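PDB 2WB0: E2A dna-binding protein from Human adenovirus 5, which binds single-stranded DNA and takes part in the elongation phase of viral strand-displacement replication, unwinding the template without ATP by forming multimers, and also speeds initiation. Local coordinates for residues Asp37-Leu42 against Phe74-Leu79; Ala201-Leu206 against Asp302-Leu307. All blocks are in the same frame, centred on the assembly; numbering follows the deposited sequence.

Contact 1 (Asp37-Leu42 against Phe74-Leu79)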
# COMPACT_ATOMS: atom_id res chain seq x y z
N ASP A 37 3.61 14.41 -11.72
CA ASP A 37 2.44 13.55 -12.08
C ASP A 37 2.66 12.74 -13.38
O ASP A 37 1.79 11.97 -13.82
CB ASP A 37 1.09 14.34 -12.10
CG ASP A 37 0.80 15.06 -13.43
OD1 ASP A 37 1.70 15.40 -14.26
OD2 ASP A 37 -0.40 15.37 -13.63
N GLN A 38 3.81 12.95 -14.02
CA GLN A 38 4.15 12.18 -15.21
C GLN A 38 4.74 10.81 -14.89
O GLN A 38 6.00 10.63 -14.84
CB GLN A 38 5.08 12.98 -16.12
CG GLN A 38 4.31 14.16 -16.70
CD GLN A 38 5.14 14.91 -17.65
OE1 GLN A 38 6.31 15.22 -17.36
NE2 GLN A 38 4.63 15.08 -18.83
N VAL A 39 3.85 9.85 -14.71
CA VAL A 39 4.26 8.49 -14.34
C VAL A 39 4.01 7.43 -15.44
O VAL A 39 4.75 6.43 -15.52
CB VAL A 39 3.60 8.03 -13.02
CG1 VAL A 39 3.98 6.54 -12.76
CG2 VAL A 39 4.04 8.92 -11.86
N GLU A 40 3.05 7.70 -16.30
CA GLU A 40 2.68 6.79 -17.40
C GLU A 40 3.85 6.36 -18.25
O GLU A 40 4.00 5.16 -18.52
CB GLU A 40 1.59 7.37 -18.29
CG GLU A 40 1.12 6.37 -19.37
CD GLU A 40 -0.14 6.80 -20.13
OE1 GLU A 40 -0.64 5.97 -20.95
OE2 GLU A 40 -0.63 7.95 -19.96
N ALA A 41 4.69 7.29 -18.69
CA ALA A 41 5.86 6.90 -19.52
C ALA A 41 6.90 6.01 -18.77
O ALA A 41 7.51 5.10 -19.34
CB ALA A 41 6.53 8.15 -20.10
N LEU A 42 7.03 6.21 -17.47
CA LEU A 42 7.94 5.44 -16.69
C LEU A 42 7.31 4.06 -16.38
O LEU A 42 8.01 3.03 -16.36
CB LEU A 42 8.31 6.20 -15.41
CG LEU A 42 8.88 7.58 -15.69
CD1 LEU A 42 9.24 8.31 -14.41
CD2 LEU A 42 10.16 7.38 -16.56
N PHE A 74 8.36 3.99 -8.31
CA PHE A 74 9.69 3.72 -7.77
C PHE A 74 10.75 4.13 -8.77
O PHE A 74 11.76 4.66 -8.38
CB PHE A 74 9.82 2.25 -7.41
CG PHE A 74 9.03 1.89 -6.21
CD1 PHE A 74 9.10 2.66 -5.05
CD2 PHE A 74 8.14 0.77 -6.25
CE1 PHE A 74 8.38 2.35 -3.90
CE2 PHE A 74 7.42 0.45 -5.10
CZ PHE A 74 7.53 1.19 -3.94
N LEU A 75 10.51 3.90 -10.05
CA LEU A 75 11.45 4.29 -11.08
C LEU A 75 11.58 5.82 -11.09
O LEU A 75 12.68 6.39 -11.08
CB LEU A 75 10.89 3.87 -12.43
CG LEU A 75 11.87 3.59 -13.60
CD1 LEU A 75 11.32 3.73 -15.00
CD2 LEU A 75 13.43 3.85 -13.46
N GLN A 76 10.45 6.47 -11.06
CA GLN A 76 10.43 7.91 -10.83
C GLN A 76 11.26 8.36 -9.66
O GLN A 76 12.02 9.33 -9.76
CB GLN A 76 8.97 8.42 -10.68
CG GLN A 76 8.95 10.00 -10.82
CD GLN A 76 7.64 10.61 -10.47
OE1 GLN A 76 7.07 11.41 -11.24
NE2 GLN A 76 7.13 10.21 -9.36
N ALA A 77 11.14 7.69 -8.53
CA ALA A 77 11.91 8.11 -7.39
C ALA A 77 13.42 7.95 -7.62
O ALA A 77 14.23 8.76 -7.10
CB ALA A 77 11.46 7.31 -6.16
N TYR A 78 13.79 6.88 -8.32
CA TYR A 78 15.24 6.63 -8.57
C TYR A 78 15.80 7.65 -9.56
O TYR A 78 16.90 8.17 -9.36
CB TYR A 78 15.48 5.18 -9.03
CG TYR A 78 15.56 4.27 -7.81
CD1 TYR A 78 16.63 4.39 -6.89
CD2 TYR A 78 14.61 3.29 -7.60
CE1 TYR A 78 16.71 3.56 -5.74
CE2 TYR A 78 14.67 2.44 -6.44
CZ TYR A 78 15.71 2.60 -5.51
OH TYR A 78 15.77 1.83 -4.40
N LEU A 79 15.01 7.98 -10.55
CA LEU A 79 15.39 9.00 -11.53
C LEU A 79 15.55 10.37 -10.89
O LEU A 79 16.57 11.04 -11.10
CB LEU A 79 14.32 9.07 -12.61
CG LEU A 79 14.39 8.65 -14.06
CD1 LEU A 79 15.75 8.12 -14.65
CD2 LEU A 79 13.22 7.78 -14.39
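Leu42 points its side chain toward the helix turn carrying Leu75, Gln76 and Leu79, and its two methyl branches settle mainly on different partners. CD1 rests on the root of Gln76, 3.7 Å from CB, with CA almost as near, so this branch touches the start of the glutamine chain and not its amide. CD2 meets Leu79 tip to tip, 3.8 Å from Leu79 CD2, a methyl to which Leu42 CD1 also comes close. With CG anti to the carbonyl carbon (chi1 -56°) and the outer torsion fully extended, the isobutyl group brings CD1 near Gln76 CB and CA.

Leu75 takes a different choice, CG anti to the backbone N (chi1 -154°), and comes in across the base of Leu42: its CD1 lies 3.9 Å from Leu42 CB and 3.6 Å from Leu42 O, a methyl set against a main-chain carbonyl. The CA atoms of Leu42 and Leu75 are 6.7 Å apart, the nearest such pair here, and the two side chains run obliquely past each other. This is the meeting of helix 40-53, at its first turn, with helix 64-83 in the all-alpha part of the protein; Leu18 of helix 7-21 adds a third wall, touching both Leu75 and Leu79.

Beyond Leu42 the packing thins. Gln76 extends from its helix toward the loop before Glu40 and crosses the Val39 side chain at about a right angle, the end of its chain lying by Val39. Gln38, centre of an inverse gamma turn, leads its own side chain away from helix 64-83; instead, OE1 accepts from the backbone N of Lys33 and of Leu35, and NE2 bonds to Asn31 O.

Contact 2 (Ala201-Leu206 against Asp302-Leu307)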
# COMPACT_ATOMS: atom_id res chain seq x y z
N ALA A 201 8.12 -12.29 7.64
CA ALA A 201 8.89 -13.46 7.18
C ALA A 201 9.38 -13.35 5.73
O ALA A 201 10.43 -13.90 5.34
CB ALA A 201 8.03 -14.81 7.35
N PHE A 202 8.57 -12.74 4.88
CA PHE A 202 8.92 -12.58 3.50
C PHE A 202 10.16 -11.68 3.43
O PHE A 202 11.12 -11.95 2.69
CB PHE A 202 7.69 -11.92 2.79
CG PHE A 202 7.80 -11.84 1.31
CD1 PHE A 202 7.51 -12.96 0.51
CD2 PHE A 202 8.12 -10.64 0.69
CE1 PHE A 202 7.62 -12.91 -0.80
CE2 PHE A 202 8.22 -10.57 -0.69
CZ PHE A 202 7.95 -11.70 -1.44
N MET A 203 10.14 -10.62 4.23
CA MET A 203 11.27 -9.67 4.26
C MET A 203 12.53 -10.36 4.83
O MET A 203 13.62 -10.10 4.34
CB MET A 203 10.88 -8.45 5.10
CG MET A 203 9.83 -7.55 4.24
SD MET A 203 9.21 -6.29 5.31
CE MET A 203 10.69 -5.20 5.38
N GLN A 204 12.36 -11.16 5.90
CA GLN A 204 13.49 -11.90 6.51
C GLN A 204 14.09 -12.85 5.45
O GLN A 204 15.29 -13.03 5.38
CB GLN A 204 13.07 -12.67 7.79
CG GLN A 204 12.75 -11.84 9.03
CD GLN A 204 12.03 -12.62 10.15
OE1 GLN A 204 12.29 -12.39 11.33
NE2 GLN A 204 11.08 -13.52 9.78
N ALA A 205 13.26 -13.42 4.58
CA ALA A 205 13.79 -14.31 3.54
C ALA A 205 14.50 -13.55 2.42
O ALA A 205 15.44 -14.06 1.79
CB ALA A 205 12.70 -15.16 2.94
N LEU A 206 14.03 -12.34 2.13
CA LEU A 206 14.68 -11.61 1.04
C LEU A 206 15.95 -10.90 1.55
O LEU A 206 16.89 -10.68 0.76
CB LEU A 206 13.66 -10.63 0.40
CG LEU A 206 13.69 -9.65 -0.78
CD1 LEU A 206 14.90 -9.73 -1.76
CD2 LEU A 206 12.28 -9.57 -1.52
N ASP A 302 3.86 -8.14 -3.17
CA ASP A 302 3.98 -7.66 -4.56
C ASP A 302 4.45 -6.24 -4.52
O ASP A 302 5.19 -5.85 -5.41
CB ASP A 302 2.63 -7.80 -5.32
CG ASP A 302 2.29 -9.23 -5.56
OD1 ASP A 302 3.23 -10.06 -5.39
OD2 ASP A 302 1.11 -9.54 -5.84
N LEU A 303 4.05 -5.48 -3.50
CA LEU A 303 4.53 -4.07 -3.41
C LEU A 303 6.07 -3.99 -3.19
O LEU A 303 6.78 -3.18 -3.80
CB LEU A 303 3.82 -3.32 -2.27
CG LEU A 303 3.57 -1.81 -2.33
CD1 LEU A 303 3.25 -1.19 -0.95
CD2 LEU A 303 4.25 -0.87 -3.37
N LEU A 304 6.57 -4.85 -2.30
CA LEU A 304 8.01 -4.90 -2.06
C LEU A 304 8.71 -5.38 -3.33
O LEU A 304 9.71 -4.83 -3.72
CB LEU A 304 8.32 -5.84 -0.91
CG LEU A 304 9.58 -5.70 -0.06
CD1 LEU A 304 10.13 -6.93 0.66
CD2 LEU A 304 10.51 -4.45 -0.24
N ASN A 305 8.13 -6.38 -4.01
CA ASN A 305 8.73 -6.86 -5.26
C ASN A 305 8.70 -5.80 -6.33
O ASN A 305 9.61 -5.78 -7.18
CB ASN A 305 8.04 -8.10 -5.82
CG ASN A 305 8.69 -9.43 -5.35
OD1 ASN A 305 9.84 -9.47 -4.92
ND2 ASN A 305 7.96 -10.50 -5.52
N ALA A 306 7.69 -4.89 -6.31
CA ALA A 306 7.69 -3.80 -7.32
C ALA A 306 8.95 -2.98 -7.07
O ALA A 306 9.65 -2.57 -8.05
CB ALA A 306 6.51 -2.89 -7.21
N LEU A 307 9.23 -2.70 -5.81
CA LEU A 307 10.43 -1.91 -5.48
C LEU A 307 11.74 -2.65 -5.90
O LEU A 307 12.72 -2.07 -6.49
CB LEU A 307 10.45 -1.53 -3.99
CG LEU A 307 11.77 -0.86 -3.47
CD1 LEU A 307 12.09 0.47 -4.17
CD2 LEU A 307 11.73 -0.61 -1.92
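A single methyl, CD1 of Leu304, is where three residues of helix 189-206 converge. Met203 comes closest, with CG 3.6 Å from Leu304 CD1, and the two side chains cross at about a right angle. It is the inner part of the methionine that touches: the chain bends at chi3 (74°), beyond the point of contact. Leu206, one helical turn on, arrives quite differently, reaching toward Leu304 tip to tip with its CD2 4.0 Å from the same methyl. Leu304 has its CG anti to the backbone N (chi1 -155°), with CD1 directed toward helix 189-206.

Phe202 meets helix 300-315 with the rim of its ring. Its CD2 is 4.2 Å from Leu304 CD1, and farther round the edge its CZ stands 4.3 Å from Asn305 ND2. Both partners lie near the ring plane, so neither face is used here. Asn305 turns its amide end in toward this group from the flank and passes obliquely by Leu206, whose CD2 is 4.2 Å from Asn305 OD1.

The segment axes run at 30° to each other in the same general sense, 11.5 Å apart at their closest. That spacing is bridged by long side chains, while the backbones stay well separated. The two helices come from the two zinc-binding regions of the protein and pack here away from both zinc sites; Phe202 also touches Ser262 of helix 261-268. With one methyl taking three apolar neighbours, the joint rests on van der Waals packing, a largely apolar seam in which the Asn305 amide lies by Leu206 and the Phe202 edge without a bond across.

In the fold
From the N terminus, contact 1 closes first: Asp37-Leu42 meets Phe74-Leu79 after an intervening loop of 31 residues, largely helical, all within the all-alpha region. Contact 2 opens only later, at helix 189-206, and closes across 95 residues holding strands and helix 261-268, joining the two zinc-binding regions. The loops therefore follow in series, neither nested nor crossed. Their centres lie 21 Å apart, yet they touch through their second segments, where Phe74 of helix 64-83 packs on Leu303 and Leu307 of helix 300-315. Helix 300-315 thus sits between helix 64-83 and helix 189-206, tying the all-alpha part to the zinc-binding part.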